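Local coordinates for extracellular solute-binding protein, family 7 (Colwellia psychrerythraea, PDB 4PET) that binds pyruvate together with a calcium ion, probably as the periplasmic solute-binding component of a TRAP transport system, at residues Q153-K159 / D208-G214; L198-E203 / M221-A227; N40-F44 / S216-M221; T109-M115 / W234-E240. One frame throughout, in Å; residues are numbered along the deposited sequence.

Contact 1 of 4, residues Q153-K159 / D208-G214; sequences QMGGWFK and DALEWVG. With CA (calcium ion), chain E; PYR (pyruvic acid), chain D.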
# COMPACT_ATOMS: atom_id res chain seq x y z
N GLN A 153 10.08 -9.82 2.38
CA GLN A 153 10.95 -10.65 1.54
C GLN A 153 11.21 -12.00 2.17
O GLN A 153 11.12 -12.15 3.39
CB GLN A 153 12.27 -9.92 1.25
CG GLN A 153 12.08 -8.62 0.51
CD GLN A 153 13.34 -8.01 0.01
OE1 GLN A 153 14.45 -8.45 0.37
NE2 GLN A 153 13.21 -7.03 -0.89
N MSE A 154 11.53 -13.00 1.33
CA MSE A 154 11.84 -14.33 1.81
C MSE A 154 13.25 -14.33 2.40
O MSE A 154 14.06 -13.44 2.09
CB MSE A 154 11.71 -15.36 0.66
CG MSE A 154 10.28 -15.48 0.11
SE MSE A 154 9.16 -16.40 1.37
CE MSE A 154 10.02 -18.13 1.22
N GLY A 155 13.53 -15.29 3.29
CA GLY A 155 14.80 -15.40 3.98
C GLY A 155 15.97 -15.75 3.07
O GLY A 155 17.14 -15.48 3.39
N GLY A 156 15.65 -16.38 1.93
CA GLY A 156 16.66 -16.67 0.93
C GLY A 156 16.81 -18.12 0.56
O GLY A 156 16.04 -19.00 0.99
N TRP A 157 17.83 -18.35 -0.25
CA TRP A 157 18.11 -19.62 -0.86
C TRP A 157 19.42 -20.22 -0.30
O TRP A 157 20.47 -19.58 -0.31
CB TRP A 157 18.23 -19.39 -2.35
CG TRP A 157 17.00 -18.89 -2.99
CD1 TRP A 157 16.67 -17.58 -3.21
CD2 TRP A 157 15.92 -19.68 -3.52
NE1 TRP A 157 15.43 -17.51 -3.85
CE2 TRP A 157 14.97 -18.78 -4.06
CE3 TRP A 157 15.69 -21.05 -3.63
CZ2 TRP A 157 13.78 -19.22 -4.67
CZ3 TRP A 157 14.51 -21.48 -4.23
CH2 TRP A 157 13.59 -20.57 -4.74
N PHE A 158 19.33 -21.44 0.17
CA PHE A 158 20.39 -22.06 0.94
C PHE A 158 20.67 -23.42 0.35
O PHE A 158 19.74 -24.16 0.01
CB PHE A 158 19.96 -22.19 2.40
CG PHE A 158 19.92 -20.89 3.13
CD1 PHE A 158 18.93 -19.96 2.86
CD2 PHE A 158 20.91 -20.57 4.06
CE1 PHE A 158 18.90 -18.73 3.51
CE2 PHE A 158 20.89 -19.34 4.74
CZ PHE A 158 19.89 -18.42 4.46
N LYS A 159 21.95 -23.75 0.24
CA LYS A 159 22.35 -25.08 -0.21
C LYS A 159 22.17 -26.13 0.87
O LYS A 159 21.96 -27.31 0.56
CB LYS A 159 23.80 -25.07 -0.66
CG LYS A 159 24.07 -24.27 -1.91
CD LYS A 159 25.57 -24.18 -2.17
CE LYS A 159 25.92 -23.47 -3.46
NZ LYS A 159 25.51 -24.26 -4.63
N ASP A 208 27.50 -19.28 -0.09
CA ASP A 208 26.84 -20.53 0.27
C ASP A 208 25.34 -20.34 0.29
O ASP A 208 24.58 -21.30 0.29
CB ASP A 208 27.30 -20.96 1.65
CG ASP A 208 28.82 -21.06 1.76
OD1 ASP A 208 29.40 -21.82 0.97
OD2 ASP A 208 29.43 -20.37 2.63
N ALA A 209 24.92 -19.09 0.30
CA ALA A 209 23.49 -18.78 0.36
C ALA A 209 23.32 -17.34 -0.08
O ALA A 209 24.30 -16.57 -0.14
CB ALA A 209 23.01 -18.94 1.77
N LEU A 210 22.09 -16.95 -0.37
CA LEU A 210 21.82 -15.58 -0.73
C LEU A 210 20.36 -15.31 -0.49
O LEU A 210 19.55 -16.24 -0.40
CB LEU A 210 22.16 -15.30 -2.21
CG LEU A 210 21.40 -16.07 -3.31
CD1 LEU A 210 20.02 -15.46 -3.61
CD2 LEU A 210 22.25 -16.07 -4.54
N GLU A 211 20.03 -14.04 -0.40
CA GLU A 211 18.64 -13.65 -0.50
C GLU A 211 18.56 -12.60 -1.58
O GLU A 211 19.55 -11.90 -1.88
CB GLU A 211 18.09 -13.20 0.87
CG GLU A 211 18.63 -11.91 1.43
CD GLU A 211 17.95 -10.70 0.77
OE1 GLU A 211 18.66 -9.83 0.25
OE2 GLU A 211 16.70 -10.65 0.75
N TRP A 212 17.41 -12.51 -2.23
CA TRP A 212 17.20 -11.46 -3.20
C TRP A 212 15.89 -10.73 -2.84
O TRP A 212 15.96 -9.74 -2.11
CB TRP A 212 17.26 -11.97 -4.64
CG TRP A 212 16.90 -10.94 -5.63
CD1 TRP A 212 15.84 -10.98 -6.49
CD2 TRP A 212 17.55 -9.70 -5.85
NE1 TRP A 212 15.80 -9.83 -7.23
CE2 TRP A 212 16.84 -9.02 -6.86
CE3 TRP A 212 18.69 -9.08 -5.29
CZ2 TRP A 212 17.22 -7.77 -7.34
CZ3 TRP A 212 19.06 -7.84 -5.76
CH2 TRP A 212 18.33 -7.19 -6.77
N VAL A 213 14.74 -11.23 -3.30
CA VAL A 213 13.46 -10.60 -2.96
C VAL A 213 12.40 -11.58 -2.47
O VAL A 213 11.89 -11.48 -1.35
CB VAL A 213 12.91 -9.80 -4.16
CG1 VAL A 213 11.49 -9.30 -3.84
CG2 VAL A 213 13.85 -8.62 -4.49
N GLY A 214 12.07 -12.53 -3.33
CA GLY A 214 10.93 -13.39 -3.08
C GLY A 214 10.42 -13.96 -4.38
O GLY A 214 11.07 -13.86 -5.43
CA CA E . 16.71 -8.45 -0.27
C PYR D . 18.18 -6.42 -2.38
O PYR D . 18.48 -7.43 -1.61
OXT PYR D . 19.17 -5.83 -2.98
CA PYR D . 16.83 -6.05 -2.61
O3 PYR D . 15.87 -6.50 -1.86
CB PYR D . 16.46 -5.17 -3.77
O HOH W 1 14.72 -12.26 -0.10
O HOH W 2 24.19 -23.20 2.21
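Q153 and E211 meet at the bound calcium ion. E211 holds the metal with both carboxylate oxygens, OE1 at 2.5 Å and OE2 at 2.4 Å, and the backbone O of W212 adds a ligand also at 2.4 Å; pyruvate chelates through O and O3, and E236 joins Q153 in closing the shell. E211 CG lies between the backbone N and the carbonyl carbon (chi1 69°) and the chain bends again at chi2, turning the carboxylate toward the metal. One water donates to both M154 O and E211 OE2, a second-shell link between the first segment and a liganding oxygen. M154 N then bonds to V213 O (3.1 Å).

Further along, the segments become neighbouring antiparallel strands of the mixed sheet in one lobe of this DctP-type solute-binding protein. W157 and L210 form a hydrogen-bonded pair, with W157 N to L210 O at 2.7 Å, and F158 and A209 a non-hydrogen-bonded pair. G155 and G156 make a classic beta bulge opposite Y231.

The W212 indole lies with one face toward pyruvate, its CZ3 3.4 Å from pyruvate OXT, and it also packs on M221; an alanine here would keep the carbonyl ligand but would probably leave that side of the pyruvate without its flat wall and open a gap beside M221. W157, whose NE1 bonds to D218, touches L210 CD1 with its CD1 at 4.0 Å. On the other sheet face, A209 CB sits 3.8 Å from the F158 ring centroid, 22° off the normal, a CH-pi contact.

Contact 2 of 4, residues L198-E203 / M221-A227; sequences LYTALE and MGFHKIA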
# COMPACT_ATOMS: atom_id res chain seq x y z
N LEU A 198 24.73 -12.86 -8.95
CA LEU A 198 24.34 -13.69 -7.82
C LEU A 198 24.40 -15.18 -8.16
O LEU A 198 24.92 -15.97 -7.38
CB LEU A 198 22.93 -13.33 -7.36
CG LEU A 198 22.74 -11.97 -6.70
CD1 LEU A 198 21.33 -11.88 -6.14
CD2 LEU A 198 23.78 -11.75 -5.61
N TYR A 199 23.87 -15.58 -9.32
CA TYR A 199 23.82 -17.01 -9.65
C TYR A 199 25.23 -17.59 -9.80
O TYR A 199 25.55 -18.63 -9.25
CB TYR A 199 23.03 -17.26 -10.93
CG TYR A 199 22.91 -18.73 -11.24
CD1 TYR A 199 21.83 -19.46 -10.78
CD2 TYR A 199 23.87 -19.39 -11.98
CE1 TYR A 199 21.71 -20.80 -11.05
CE2 TYR A 199 23.75 -20.76 -12.27
CZ TYR A 199 22.67 -21.46 -11.80
OH TYR A 199 22.51 -22.81 -12.06
N THR A 200 26.06 -16.93 -10.58
CA THR A 200 27.42 -17.38 -10.74
C THR A 200 28.15 -17.53 -9.41
O THR A 200 28.83 -18.54 -9.20
CB THR A 200 28.19 -16.47 -11.67
OG1 THR A 200 27.59 -16.52 -12.97
CG2 THR A 200 29.62 -16.93 -11.78
N ALA A 201 28.01 -16.56 -8.52
CA ALA A 201 28.69 -16.61 -7.24
C ALA A 201 28.21 -17.82 -6.40
O ALA A 201 29.00 -18.51 -5.74
CB ALA A 201 28.51 -15.28 -6.46
N LEU A 202 26.92 -18.09 -6.46
CA LEU A 202 26.35 -19.23 -5.73
C LEU A 202 26.83 -20.55 -6.36
O LEU A 202 27.22 -21.50 -5.65
CB LEU A 202 24.82 -19.15 -5.75
CG LEU A 202 24.03 -20.09 -4.83
CD1 LEU A 202 24.32 -19.79 -3.37
CD2 LEU A 202 22.53 -19.95 -5.09
N GLU A 203 26.81 -20.60 -7.68
CA GLU A 203 27.27 -21.77 -8.43
C GLU A 203 28.73 -22.11 -8.05
O GLU A 203 29.12 -23.28 -7.97
CB GLU A 203 27.15 -21.45 -9.91
CG GLU A 203 27.38 -22.63 -10.89
CD GLU A 203 27.24 -22.16 -12.35
OE1 GLU A 203 27.82 -21.11 -12.71
OE2 GLU A 203 26.52 -22.82 -13.12
N MSE A 221 15.56 -16.09 -11.78
CA MSE A 221 17.00 -15.95 -11.58
C MSE A 221 17.74 -17.29 -11.33
O MSE A 221 18.95 -17.33 -11.28
CB MSE A 221 17.24 -14.95 -10.46
CG MSE A 221 16.84 -13.55 -10.91
SE MSE A 221 16.49 -12.33 -9.46
CE MSE A 221 18.34 -11.75 -9.21
N GLY A 222 16.98 -18.36 -11.13
CA GLY A 222 17.49 -19.72 -11.25
C GLY A 222 18.12 -20.30 -9.99
O GLY A 222 18.64 -21.41 -10.03
N PHE A 223 18.06 -19.56 -8.87
CA PHE A 223 18.78 -19.96 -7.67
C PHE A 223 18.31 -21.34 -7.25
O PHE A 223 19.10 -22.17 -6.76
CB PHE A 223 18.54 -18.98 -6.52
CG PHE A 223 18.80 -17.56 -6.88
CD1 PHE A 223 19.98 -17.20 -7.53
CD2 PHE A 223 17.88 -16.57 -6.57
CE1 PHE A 223 20.23 -15.89 -7.85
CE2 PHE A 223 18.12 -15.26 -6.89
CZ PHE A 223 19.31 -14.92 -7.53
N HIS A 224 17.02 -21.59 -7.45
CA HIS A 224 16.45 -22.87 -7.07
C HIS A 224 17.22 -24.08 -7.67
O HIS A 224 17.20 -25.14 -7.06
CB HIS A 224 14.97 -22.95 -7.48
CG HIS A 224 14.76 -22.88 -8.96
ND1 HIS A 224 14.67 -24.00 -9.75
CD2 HIS A 224 14.69 -21.82 -9.80
CE1 HIS A 224 14.51 -23.63 -11.01
NE2 HIS A 224 14.54 -22.31 -11.07
N LYS A 225 17.88 -23.93 -8.82
CA LYS A 225 18.64 -25.04 -9.45
C LYS A 225 19.76 -25.63 -8.61
O LYS A 225 20.11 -26.82 -8.75
CB LYS A 225 19.25 -24.60 -10.80
CG LYS A 225 18.20 -24.30 -11.87
CD LYS A 225 18.83 -24.00 -13.21
CE LYS A 225 17.77 -23.82 -14.29
NZ LYS A 225 18.36 -23.47 -15.61
N ILE A 226 20.34 -24.79 -7.76
CA ILE A 226 21.51 -25.18 -7.00
C ILE A 226 21.40 -24.89 -5.51
O ILE A 226 22.28 -25.26 -4.74
CB ILE A 226 22.76 -24.47 -7.57
CG1 ILE A 226 22.58 -22.96 -7.58
CG2 ILE A 226 23.01 -24.96 -8.98
CD1 ILE A 226 23.77 -22.21 -8.10
N ALA A 227 20.32 -24.22 -5.10
CA ALA A 227 20.05 -24.02 -3.69
C ALA A 227 18.58 -24.34 -3.47
O ALA A 227 17.72 -23.52 -3.75
CB ALA A 227 20.34 -22.60 -3.30
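Y199 and I226, the two residues that bury most surface here, meet in a CH-pi contact: I226 CD1 lies over one face of the phenol, 4.1 Å from the ring centroid and 23° off its normal. I226 CG1 stands between its backbone N and carbonyl carbon (chi1 56°), and from there the extended end carries CD1 on to the helix backbone, 3.5 Å from E203 N.

Contacts of backbone atoms with ring edges come next. G222 O lies at the edge of the Y199 ring, in its plane, 3.3 Å from CE1, while the same oxygen accepts the backbone bond of K225 N. F223 in turn sets the edge of its ring toward the backbone N of Y199.

Purely apolar pairs fill the rest, and no hydrogen bond crosses between the segments. L202 and I226 run antiparallel alongside each other, L202 CD2 resting 3.9 Å from I226 CG1 and also against A227 CB. L198 CB touches F223 CE1 at 3.8 Å. Within the loop, I226 N and A227 N both bond to F223 O, which fixes the turn that presents F223 and I226 to the helix.

L198, L202 and F223 also touch L210 of strand 209-210, so helix 198-204 and the irregular turn 221-227 together cover part of one face of the sheet that contains this strand, a helix-on-sheet layer of the alpha/beta lobe that carries much of the calcium site.

Contact 3 of 4, residues N40-F44 / S216-M221; sequences NFPIF and SLDLRM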
# COMPACT_ATOMS: atom_id res chain seq x y z
N ASN A 40 15.97 -4.69 -19.01
CA ASN A 40 14.70 -5.42 -18.97
C ASN A 40 14.47 -6.21 -17.69
O ASN A 40 14.04 -7.37 -17.74
CB ASN A 40 14.61 -6.41 -20.13
CG ASN A 40 14.89 -5.76 -21.46
OD1 ASN A 40 15.77 -6.20 -22.20
ND2 ASN A 40 14.15 -4.71 -21.78
N PHE A 41 14.80 -5.62 -16.55
CA PHE A 41 14.67 -6.32 -15.29
C PHE A 41 13.24 -6.12 -14.87
O PHE A 41 12.77 -4.98 -14.81
CB PHE A 41 15.61 -5.72 -14.24
CG PHE A 41 15.81 -6.59 -13.04
CD1 PHE A 41 14.96 -6.51 -11.96
CD2 PHE A 41 16.86 -7.50 -13.01
CE1 PHE A 41 15.16 -7.32 -10.85
CE2 PHE A 41 17.06 -8.32 -11.91
CZ PHE A 41 16.20 -8.23 -10.83
N PRO A 42 12.51 -7.22 -14.62
CA PRO A 42 11.08 -6.97 -14.33
C PRO A 42 10.85 -6.32 -12.99
O PRO A 42 11.67 -6.49 -12.07
CB PRO A 42 10.44 -8.38 -14.40
CG PRO A 42 11.58 -9.38 -14.45
CD PRO A 42 12.84 -8.64 -14.84
N ILE A 43 9.74 -5.57 -12.90
CA ILE A 43 9.26 -4.94 -11.67
C ILE A 43 10.14 -3.75 -11.33
O ILE A 43 9.66 -2.60 -11.35
CB ILE A 43 9.15 -5.90 -10.47
CG1 ILE A 43 8.33 -7.15 -10.87
CG2 ILE A 43 8.50 -5.20 -9.26
CD1 ILE A 43 8.14 -8.11 -9.73
N PHE A 44 11.42 -4.00 -11.07
CA PHE A 44 12.30 -2.86 -10.71
C PHE A 44 12.55 -1.97 -11.94
O PHE A 44 12.44 -0.75 -11.89
CB PHE A 44 13.65 -3.32 -10.17
CG PHE A 44 13.59 -4.02 -8.85
CD1 PHE A 44 12.41 -4.40 -8.29
CD2 PHE A 44 14.75 -4.32 -8.18
CE1 PHE A 44 12.38 -5.06 -7.08
CE2 PHE A 44 14.72 -4.96 -6.96
CZ PHE A 44 13.54 -5.33 -6.41
N SER A 216 8.30 -13.00 -6.43
CA SER A 216 8.06 -12.08 -7.54
C SER A 216 9.19 -12.12 -8.56
O SER A 216 8.96 -11.89 -9.76
CB SER A 216 7.84 -10.64 -7.06
OG SER A 216 8.91 -10.20 -6.22
N LEU A 217 10.40 -12.38 -8.09
CA LEU A 217 11.61 -12.22 -8.90
C LEU A 217 12.62 -13.36 -8.78
O LEU A 217 13.45 -13.52 -9.66
CB LEU A 217 12.33 -10.91 -8.54
CG LEU A 217 11.60 -9.62 -8.90
CD1 LEU A 217 12.28 -8.38 -8.18
CD2 LEU A 217 11.59 -9.45 -10.41
N ASP A 218 12.56 -14.16 -7.71
CA ASP A 218 13.63 -15.11 -7.44
C ASP A 218 13.65 -16.28 -8.43
O ASP A 218 14.70 -16.82 -8.72
CB ASP A 218 13.50 -15.69 -6.04
CG ASP A 218 13.87 -14.71 -4.94
OD1 ASP A 218 14.15 -13.53 -5.23
OD2 ASP A 218 13.85 -15.15 -3.77
N LEU A 219 12.49 -16.68 -8.96
CA LEU A 219 12.45 -17.95 -9.70
C LEU A 219 13.17 -17.84 -11.05
O LEU A 219 13.97 -18.68 -11.38
CB LEU A 219 11.01 -18.46 -9.88
CG LEU A 219 10.25 -18.49 -8.55
CD1 LEU A 219 8.82 -18.92 -8.78
CD2 LEU A 219 10.95 -19.39 -7.55
N ARG A 220 12.89 -16.77 -11.80
CA ARG A 220 13.54 -16.56 -13.09
C ARG A 220 15.06 -16.46 -12.96
O ARG A 220 15.77 -16.72 -13.91
CB ARG A 220 12.99 -15.30 -13.76
CG ARG A 220 13.68 -14.00 -13.30
CD ARG A 220 13.05 -12.74 -13.89
NE ARG A 220 13.85 -12.14 -14.97
CZ ARG A 220 14.92 -11.36 -14.79
NH1 ARG A 220 15.56 -10.86 -15.84
NH2 ARG A 220 15.35 -11.09 -13.56
N MSE A 221 15.56 -16.09 -11.78
CA MSE A 221 17.00 -15.95 -11.58
C MSE A 221 17.74 -17.29 -11.33
O MSE A 221 18.95 -17.33 -11.28
CB MSE A 221 17.24 -14.95 -10.46
CG MSE A 221 16.84 -13.55 -10.91
SE MSE A 221 16.49 -12.33 -9.46
CE MSE A 221 18.34 -11.75 -9.21
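P42 and L217 have the nearest pair of CA atoms, 7.6 Å apart, and neither segment is regular there. F44 N bonds to P42 O at 2.7 Å, and I43 between them has phi 74° and psi -63°, the geometry of a classic gamma turn. I43 is also the N-cap of helix 44-58, and its N bonds to D46. Because N40-F44 follows a strand of one sheet and S216-M221 a strand of the other, the contact joins the two lobes of the solute-binding fold across the cleft, consistent with the closed, liganded form.

The R220 guanidinium meets two partners. P42 CD lies 3.4 Å from R220 CZ, over the centre of the guanidinium plane, and the same group sits over one face of the F41 ring in a cation-pi contact, with CZ 5.0 Å from the centroid. The two planes stand 77° apart, which points the guanidinium edge at the ring and brings R220 NH2 to 3.6 Å from F41 CE2. The rest of the F41 ring is met by L217 CD1 at its edge and by M221 SE, 4.3 Å from CZ. A serine in place of F41 would probably leave the guanidinium with no ring beneath it and open a gap beside L217 and M221.

L217 is the central wedge. Its CD2 touches P42 O and I43 CD1, while CD1 reaches over F44, whose ring borders the pyruvate: L217 CD1 is 4.0 Å from the F44 ring centroid.

Contact 4 of 4, residues T109-M115 / W234-E240; sequences TTVPFGM and WHEPGTE. With CA (calcium ion), chain E; PYR (pyruvic acid), chain D.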
# COMPACT_ATOMS: atom_id res chain seq x y z
N THR A 109 15.54 1.94 3.75
CA THR A 109 15.18 0.87 2.87
C THR A 109 14.24 -0.08 3.61
O THR A 109 13.07 -0.21 3.23
CB THR A 109 16.38 0.12 2.37
OG1 THR A 109 17.19 0.99 1.58
CG2 THR A 109 15.92 -1.03 1.51
N THR A 110 14.73 -0.67 4.70
CA THR A 110 13.92 -1.48 5.63
C THR A 110 14.85 -1.84 6.79
O THR A 110 16.06 -1.57 6.72
CB THR A 110 13.37 -2.75 4.96
OG1 THR A 110 12.42 -3.41 5.83
CG2 THR A 110 14.50 -3.71 4.62
N VAL A 111 14.30 -2.39 7.87
CA VAL A 111 15.11 -2.98 8.94
C VAL A 111 14.53 -4.30 9.44
O VAL A 111 13.31 -4.50 9.43
CB VAL A 111 15.29 -2.03 10.16
CG1 VAL A 111 15.77 -0.66 9.70
CG2 VAL A 111 14.01 -1.88 10.92
N PRO A 112 15.41 -5.24 9.82
CA PRO A 112 14.99 -6.54 10.36
C PRO A 112 14.00 -6.33 11.49
O PRO A 112 14.16 -5.45 12.32
CB PRO A 112 16.31 -7.15 10.86
CG PRO A 112 17.35 -6.55 9.94
CD PRO A 112 16.88 -5.13 9.72
N PHE A 113 12.93 -7.12 11.50
CA PHE A 113 11.88 -6.99 12.50
C PHE A 113 11.16 -5.63 12.50
O PHE A 113 10.40 -5.31 13.42
CB PHE A 113 12.43 -7.37 13.89
CG PHE A 113 13.21 -8.64 13.86
CD1 PHE A 113 12.57 -9.86 13.71
CD2 PHE A 113 14.58 -8.64 13.93
CE1 PHE A 113 13.29 -11.04 13.66
CE2 PHE A 113 15.31 -9.83 13.87
CZ PHE A 113 14.65 -11.01 13.75
N GLY A 114 11.30 -4.88 11.42
CA GLY A 114 10.65 -3.59 11.30
C GLY A 114 9.27 -3.59 10.68
O GLY A 114 8.46 -4.53 10.87
N MSE A 115 8.97 -2.53 9.95
CA MSE A 115 7.61 -2.30 9.47
C MSE A 115 7.33 -3.01 8.18
O MSE A 115 8.24 -3.20 7.36
CB MSE A 115 7.35 -0.80 9.28
CG MSE A 115 7.01 -0.15 10.59
SE MSE A 115 6.80 1.77 10.45
CE MSE A 115 8.65 2.25 10.36
N TRP A 234 12.09 -12.18 7.81
CA TRP A 234 12.41 -11.59 9.12
C TRP A 234 13.24 -10.32 8.95
O TRP A 234 13.11 -9.36 9.69
CB TRP A 234 13.18 -12.58 10.03
CG TRP A 234 14.54 -13.01 9.48
CD1 TRP A 234 14.80 -14.08 8.68
CD2 TRP A 234 15.80 -12.35 9.68
NE1 TRP A 234 16.15 -14.15 8.39
CE2 TRP A 234 16.78 -13.08 8.98
CE3 TRP A 234 16.20 -11.20 10.38
CZ2 TRP A 234 18.15 -12.73 8.97
CZ3 TRP A 234 17.57 -10.86 10.39
CH2 TRP A 234 18.51 -11.62 9.67
N HIS A 235 14.06 -10.31 7.91
CA HIS A 235 15.16 -9.34 7.72
C HIS A 235 14.77 -8.14 6.86
O HIS A 235 15.33 -7.04 7.01
CB HIS A 235 16.31 -10.05 7.03
CG HIS A 235 15.93 -10.56 5.68
ND1 HIS A 235 16.53 -10.13 4.53
CD2 HIS A 235 14.95 -11.42 5.30
CE1 HIS A 235 15.95 -10.70 3.49
NE2 HIS A 235 15.00 -11.49 3.93
N GLU A 236 13.82 -8.36 5.95
CA GLU A 236 13.35 -7.29 5.07
C GLU A 236 11.83 -7.28 4.93
O GLU A 236 11.28 -7.70 3.91
CB GLU A 236 14.01 -7.38 3.69
CG GLU A 236 15.52 -7.11 3.70
CD GLU A 236 16.10 -6.94 2.30
OE1 GLU A 236 15.61 -6.07 1.55
OE2 GLU A 236 17.03 -7.68 1.94
N PRO A 237 11.14 -6.77 5.96
CA PRO A 237 9.66 -6.83 5.98
C PRO A 237 8.95 -5.92 5.00
O PRO A 237 7.78 -6.17 4.69
CB PRO A 237 9.29 -6.39 7.40
CG PRO A 237 10.49 -5.53 7.83
CD PRO A 237 11.69 -6.25 7.22
N GLY A 238 9.65 -4.89 4.53
CA GLY A 238 9.04 -3.82 3.76
C GLY A 238 10.08 -3.01 2.99
O GLY A 238 10.21 -1.80 3.16
N THR A 239 10.77 -3.71 2.11
CA THR A 239 11.86 -3.13 1.34
C THR A 239 11.40 -2.11 0.33
O THR A 239 10.71 -2.42 -0.63
CB THR A 239 12.67 -4.24 0.65
OG1 THR A 239 13.17 -5.12 1.66
CG2 THR A 239 13.83 -3.66 -0.18
N GLU A 240 11.76 -0.86 0.60
CA GLU A 240 11.45 0.24 -0.32
C GLU A 240 12.70 0.56 -1.11
O GLU A 240 13.77 0.79 -0.52
CB GLU A 240 11.01 1.48 0.45
CG GLU A 240 10.58 2.62 -0.43
CD GLU A 240 9.18 2.42 -1.01
OE1 GLU A 240 8.27 1.91 -0.29
OE2 GLU A 240 9.00 2.81 -2.17
CA CA E . 16.71 -8.45 -0.27
C PYR D . 18.18 -6.42 -2.38
O PYR D . 18.48 -7.43 -1.61
OXT PYR D . 19.17 -5.83 -2.98
CA PYR D . 16.83 -6.05 -2.61
O3 PYR D . 15.87 -6.50 -1.86
CB PYR D . 16.46 -5.17 -3.77
O HOH W 3 15.82 2.54 -0.46
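T109 O is gripped by E240 N across the contact, at 3.0 Å and 174° at the hydrogen, and by the side chain of Q120. At the far end F113 N bonds to W234 O at 2.9 Å; between them lies only the weak bond from G238 N to T110 OG1. V111 to G114 form a type II turn closed by G114 N to V111 O.

T110 points OG1 at P237 CD and CG2 at E236 CG (3.7 Å), its chi1 of -171° setting OG1 opposite the backbone N. This methyl backs the chain of E236, whose OE2 binds the calcium. T239 OG1 donates to E236 OE1 at 2.6 Å, and Y96 bonds to the same oxygen, so the liganding carboxylate is held in place by two hydroxyls. F113 CZ meets W234 CE3 at 3.7 Å, the rings oblique at 32°.

Helix 177-185 packs on P112, W234 and H235, helix 301-321 on F113 and W234, and helix 323-353 on M115. From the second subunit, F354 meets the F113 ring edge-to-face and Y350 bonds to G114 O, while E240 opens strand 240-246.

How the contacts relate
Contacts 1 and 4 are buried and share the calcium and pyruvate: they supply all four protein residues of the metal shell, and H235 to M154 and Q153 to E236 hydrogen bonds tie them together. Contacts 2 and 3 are partly buried, share M221, and have no hydrogen bond between their segments; their chemistry is apolar and ring-based, with R220 of contact 3 exposed and making its cation-pi contact on a buried F41. Contact 1 touches both, through W212 on M221 and D218 bonded to W157 and V213. Contact 2 stays within one lobe, contact 3 spans two, and contact 4, like contact 1 through M154, also meets the second subunit. Contacts 2 and 4 lie farthest apart, about 24 Å between centres.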